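Local structure of esterase (Xanthomonas oryzae pv. oryzae, 3H2G) at residues I21-L25 against V110-S115; S173-Q177 against H377-K381. The protein hydrolyses esters in rice cell walls, contributes to virulence of the bacterium, and probably belongs to the alpha/beta-hydrolase fold enzymes. One frame throughout, in Å; residues are numbered along the deposited sequence.

From the N terminus, the chain forms the edge strand 7-16 and the helix 18-26, runs through strands 43-54, 60-71 and 79-85, and returns with helix 108-114 to touch helix 18-26. Contact 1 (21-25 with 110-115) closes that loop, with 84 residues between its segments. Contact 2 opens only after contact 1 has closed, so the two follow in series and neither nest nor cross: strand 169-175 meets the C-terminal helix 376-396 across 199 intervening residues. Their centres lie 18 Å apart, with nearest atoms about 6 Å apart. Helix 376-396 relates both, since E382, next after segment 377-381, forms a salt bridge with R112 of contact 1.

Contact 1: I21-L25 against V110-S115; sequences ISAML and VTRLAS
I21 and L25, one turn apart on helix 18-26, both pack on T111 of helix 108-114, where two helices cross beside strands 43-54 and 60-71 of an alpha/beta-hydrolase type sheet. The short axes approach to 9.9 Å and cross steeply, at -116°, with I21 and T111 nearest in backbone register. Both branches of I21 are used. With chi1 at -65°, CG2 lies anti to the backbone N and reaches the backbone of the partner helix, 3.8 Å from T111 CA, while the extended CG1 arm carries CD1 to within 3.9 Å of V110 CG1; the two side chains meet at about a right angle. L25 CD2 comes to T111 CB from one side, at 3.8 Å; M24, bent at its thioether, brings CE to T111 CG2 from another, at 4.0 Å.

L25 CD2 also sits over the centre of one face of the R112 guanidinium, 3.7 Å from R112 CZ. The arginine chain turns at chi2 and then runs out toward L25 to present this face. R112 NE is paired with E382 and R112 NH1 with E38 in salt bridges, which should hold the plane in place.

Residues 110-114 form a wider pi-type turn, S115 N donating to V110 O. I21 CG2 packs 3.8 Å from S115 CB, and no hydrogen bond joins the two segments. Within the turn, S115 OG donates to T111 O at 2.6 Å, approaching well above the carbonyl plane, with a C=O...OG angle of 106°.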
loop_
_atom_site.group_PDB
_atom_site.type_symbol
_atom_site.label_atom_id
_atom_site.label_comp_id
_atom_site.label_asym_id
_atom_site.label_seq_id
_atom_site.Cartn_x
_atom_site.Cartn_y
_atom_site.Cartn_z
ATOM N N ILE A 21 -16.111 -18.373 6.487
ATOM C CA ILE A 21 -15.714 -17.440 5.441
ATOM C C ILE A 21 -16.770 -17.403 4.333
ATOM O O ILE A 21 -17.129 -16.332 3.849
ATOM C CB ILE A 21 -14.328 -17.822 4.862
ATOM C CG1 ILE A 21 -13.264 -17.674 5.960
ATOM C CG2 ILE A 21 -13.986 -16.931 3.667
ATOM C CD1 ILE A 21 -11.872 -18.139 5.568
ATOM N N SER A 22 -17.280 -18.569 3.943
ATOM C CA SER A 22 -18.310 -18.631 2.910
ATOM C C SER A 22 -19.545 -17.865 3.366
ATOM O O SER A 22 -20.214 -17.210 2.565
ATOM C CB SER A 22 -18.698 -20.082 2.612
ATOM O OG SER A 22 -17.686 -20.743 1.880
ATOM N N ALA A 23 -19.846 -17.949 4.657
ATOM C CA ALA A 23 -21.001 -17.252 5.211
ATOM C C ALA A 23 -20.831 -15.741 5.053
ATOM O O ALA A 23 -21.786 -15.033 4.731
ATOM C CB ALA A 23 -21.182 -17.617 6.679
ATOM N N MET A 24 -19.618 -15.242 5.275
ATOM C CA MET A 24 -19.375 -13.811 5.122
ATOM C C MET A 24 -19.505 -13.417 3.651
ATOM O O MET A 24 -19.956 -12.318 3.335
ATOM C CB MET A 24 -17.984 -13.425 5.645
ATOM C CG MET A 24 -17.831 -13.505 7.159
ATOM S SD MET A 24 -16.278 -12.781 7.768
ATOM C CE MET A 24 -15.145 -14.166 7.541
ATOM N N LEU A 25 -19.113 -14.320 2.756
ATOM C CA LEU A 25 -19.189 -14.063 1.319
ATOM C C LEU A 25 -20.629 -14.095 0.810
ATOM O O LEU A 25 -20.980 -13.382 -0.129
ATOM C CB LEU A 25 -18.360 -15.097 0.548
ATOM C CG LEU A 25 -16.838 -15.063 0.725
ATOM C CD1 LEU A 25 -16.220 -16.287 0.066
ATOM C CD2 LEU A 25 -16.275 -13.785 0.122
ATOM N N VAL A 110 -8.544 -12.149 3.715
ATOM C CA VAL A 110 -8.949 -13.457 4.220
ATOM C C VAL A 110 -10.019 -14.095 3.336
ATOM O O VAL A 110 -9.863 -15.221 2.867
ATOM C CB VAL A 110 -9.525 -13.356 5.655
ATOM C CG1 VAL A 110 -10.156 -14.687 6.062
ATOM C CG2 VAL A 110 -8.428 -12.973 6.635
ATOM N N THR A 111 -11.100 -13.359 3.108
ATOM C CA THR A 111 -12.234 -13.862 2.340
ATOM C C THR A 111 -12.066 -14.067 0.843
ATOM O O THR A 111 -12.712 -14.942 0.269
ATOM C CB THR A 111 -13.477 -12.964 2.554
ATOM O OG1 THR A 111 -13.255 -11.674 1.967
ATOM C CG2 THR A 111 -13.749 -12.787 4.036
ATOM N N ARG A 112 -11.206 -13.281 0.204
ATOM C CA ARG A 112 -11.032 -13.402 -1.241
ATOM C C ARG A 112 -9.745 -14.069 -1.707
ATOM O O ARG A 112 -9.710 -14.661 -2.781
ATOM C CB ARG A 112 -11.104 -12.019 -1.888
ATOM C CG ARG A 112 -12.355 -11.233 -1.564
ATOM C CD ARG A 112 -13.592 -11.876 -2.160
ATOM N NE ARG A 112 -14.766 -11.038 -1.939
ATOM C CZ ARG A 112 -15.947 -11.234 -2.515
ATOM N NH1 ARG A 112 -16.120 -12.247 -3.355
ATOM N NH2 ARG A 112 -16.950 -10.404 -2.261
ATOM N N LEU A 113 -8.688 -13.964 -0.910
ATOM C CA LEU A 113 -7.400 -14.521 -1.304
ATOM C C LEU A 113 -6.937 -15.747 -0.518
ATOM O O LEU A 113 -6.765 -16.825 -1.094
ATOM C CB LEU A 113 -6.342 -13.415 -1.238
ATOM C CG LEU A 113 -6.590 -12.254 -2.217
ATOM C CD1 LEU A 113 -5.622 -11.121 -1.937
ATOM C CD2 LEU A 113 -6.439 -12.750 -3.655
ATOM N N ALA A 114 -6.732 -15.593 0.785
ATOM C CA ALA A 114 -6.282 -16.716 1.605
ATOM C C ALA A 114 -7.280 -17.871 1.557
ATOM O O ALA A 114 -6.892 -19.041 1.581
ATOM C CB ALA A 114 -6.076 -16.266 3.052
ATOM N N SER A 115 -8.565 -17.537 1.488
ATOM C CA SER A 115 -9.617 -18.549 1.457
ATOM C C SER A 115 -9.606 -19.334 0.154
ATOM O O SER A 115 -10.281 -20.359 0.035
ATOM C CB SER A 115 -10.984 -17.894 1.625
ATOM O OG SER A 115 -11.317 -17.141 0.470
#

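Contact 2: S173-Q177 against H377-K381; sequences SGYSQ and HMLTK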
loop_
_atom_site.group_PDB
_atom_site.type_symbol
_atom_site.label_atom_id
_atom_site.label_comp_id
_atom_site.label_asym_id
_atom_site.label_seq_id
_atom_site.Cartn_x
_atom_site.Cartn_y
_atom_site.Cartn_z
ATOM N N SER A 173 0.626 -7.590 -4.751
ATOM C CA SER A 173 -0.561 -6.761 -4.895
ATOM C C SER A 173 -0.581 -5.795 -3.716
ATOM O O SER A 173 0.214 -5.925 -2.785
ATOM C CB SER A 173 -1.835 -7.608 -4.918
ATOM O OG SER A 173 -2.947 -6.811 -5.304
ATOM N N GLY A 174 -1.479 -4.821 -3.769
ATOM C CA GLY A 174 -1.581 -3.838 -2.707
ATOM C C GLY A 174 -2.598 -2.796 -3.123
ATOM O O GLY A 174 -2.855 -2.617 -4.315
ATOM N N TYR A 175 -3.168 -2.104 -2.143
ATOM C CA TYR A 175 -4.190 -1.096 -2.395
ATOM C C TYR A 175 -3.801 0.291 -1.885
ATOM O O TYR A 175 -3.301 0.428 -0.767
ATOM C CB TYR A 175 -5.505 -1.553 -1.743
ATOM C CG TYR A 175 -6.462 -0.438 -1.377
ATOM C CD1 TYR A 175 -7.115 0.304 -2.363
ATOM C CD2 TYR A 175 -6.689 -0.105 -0.043
ATOM C CE1 TYR A 175 -7.970 1.354 -2.027
ATOM C CE2 TYR A 175 -7.539 0.944 0.303
ATOM C CZ TYR A 175 -8.173 1.669 -0.695
ATOM O OH TYR A 175 -8.999 2.717 -0.357
ATOM N N SER A 176 -4.030 1.303 -2.726
ATOM C CA SER A 176 -3.747 2.707 -2.410
ATOM C C SER A 176 -2.244 2.938 -2.231
ATOM O O SER A 176 -1.474 2.751 -3.175
ATOM C CB SER A 176 -4.513 3.118 -1.145
ATOM O OG SER A 176 -4.627 4.531 -1.056
ATOM N N GLN A 177 -1.811 3.366 -1.046
ATOM C CA GLN A 177 -0.375 3.539 -0.841
ATOM C C GLN A 177 0.226 2.169 -1.127
ATOM O O GLN A 177 1.342 2.057 -1.634
ATOM C CB GLN A 177 -0.031 3.916 0.606
ATOM C CG GLN A 177 1.487 3.916 0.846
ATOM C CD GLN A 177 1.897 3.948 2.311
ATOM O OE1 GLN A 177 3.089 3.878 2.633
ATOM N NE2 GLN A 177 0.924 4.051 3.202
ATOM N N HIS A 377 -12.639 5.711 -3.941
ATOM C CA HIS A 377 -11.312 5.128 -3.780
ATOM C C HIS A 377 -11.388 3.841 -2.956
ATOM O O HIS A 377 -10.883 2.799 -3.371
ATOM C CB HIS A 377 -10.386 6.143 -3.093
ATOM C CG HIS A 377 -8.962 5.687 -2.956
ATOM N ND1 HIS A 377 -8.177 5.350 -4.037
ATOM C CD2 HIS A 377 -8.173 5.550 -1.862
ATOM C CE1 HIS A 377 -6.965 5.026 -3.618
ATOM N NE2 HIS A 377 -6.938 5.141 -2.301
ATOM N N MET A 378 -12.033 3.919 -1.795
ATOM C CA MET A 378 -12.156 2.768 -0.908
ATOM C C MET A 378 -12.902 1.584 -1.519
ATOM O O MET A 378 -12.664 0.433 -1.145
ATOM C CB MET A 378 -12.830 3.186 0.405
ATOM C CG MET A 378 -11.988 4.128 1.265
ATOM S SD MET A 378 -11.901 5.827 0.638
ATOM C CE MET A 378 -13.285 6.557 1.513
ATOM N N LEU A 379 -13.801 1.862 -2.457
ATOM C CA LEU A 379 -14.568 0.804 -3.106
ATOM C C LEU A 379 -13.680 -0.107 -3.954
ATOM O O LEU A 379 -13.999 -1.277 -4.152
ATOM C CB LEU A 379 -15.655 1.409 -3.999
ATOM C CG LEU A 379 -16.666 2.334 -3.320
ATOM C CD1 LEU A 379 -17.583 2.952 -4.369
ATOM C CD2 LEU A 379 -17.469 1.548 -2.292
ATOM N N THR A 380 -12.564 0.425 -4.446
ATOM C CA THR A 380 -11.668 -0.361 -5.294
ATOM C C THR A 380 -10.892 -1.447 -4.570
ATOM O O THR A 380 -10.404 -2.380 -5.201
ATOM C CB THR A 380 -10.641 0.528 -6.037
ATOM O OG1 THR A 380 -9.720 1.099 -5.097
ATOM C CG2 THR A 380 -11.349 1.643 -6.793
ATOM N N LYS A 381 -10.769 -1.339 -3.250
ATOM C CA LYS A 381 -10.017 -2.340 -2.507
ATOM C C LYS A 381 -10.539 -3.755 -2.740
ATOM O O LYS A 381 -9.818 -4.600 -3.267
ATOM C CB LYS A 381 -10.019 -2.032 -1.009
ATOM C CG LYS A 381 -9.106 -2.961 -0.217
ATOM C CD LYS A 381 -9.233 -2.718 1.276
ATOM C CE LYS A 381 -8.361 -3.674 2.062
ATOM N NZ LYS A 381 -8.575 -3.523 3.529
#
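S176 OG and H377 NE2 share a 2.7 Å hydrogen bond in which either could be the donor, and the hydroxyl lies in the plane of the imidazole, at its edge. H377 CG, anti to its backbone N (chi1 -176°), carries the ring toward S176. S176 follows strand 169-175 on a G-Y-S-Q-G sequence with phi/psi of 65/-118°, a strained conformation consistent with the nucleophile elbow of alpha/beta hydrolases. With D336 bonded to H377 ND1, the geometry is also consistent with a Ser-His-Asp triad.

The dense part of the contact is built round Y175. Its ring is sandwiched: S176 CB lies over the centre of one face, and K381 CB stands over the opposite face as a CH-pi contact, 3.8 Å from the Y175 centroid and nearly on the normal. The phenol oxygen pushes in against the helix, with Y175 OH 3.2 Å from M378 CA, while H377 O lies at the ring edge. That carbonyl accepts from both T380 N and T380 OG1, the latter at 2.7 Å and in the carbonyl plane.

Packing thins outward. M378, exposed, offers Y175 little beyond CA and CG, and the extended K381 chain leads off toward D107 in a long, weak ion pair. Inward, the helix packs at the end of strand 169-175, where T380 reaches I205 of strand 198-205 and Y175 touches W84 of strand 79-85, the neighbour on the other side.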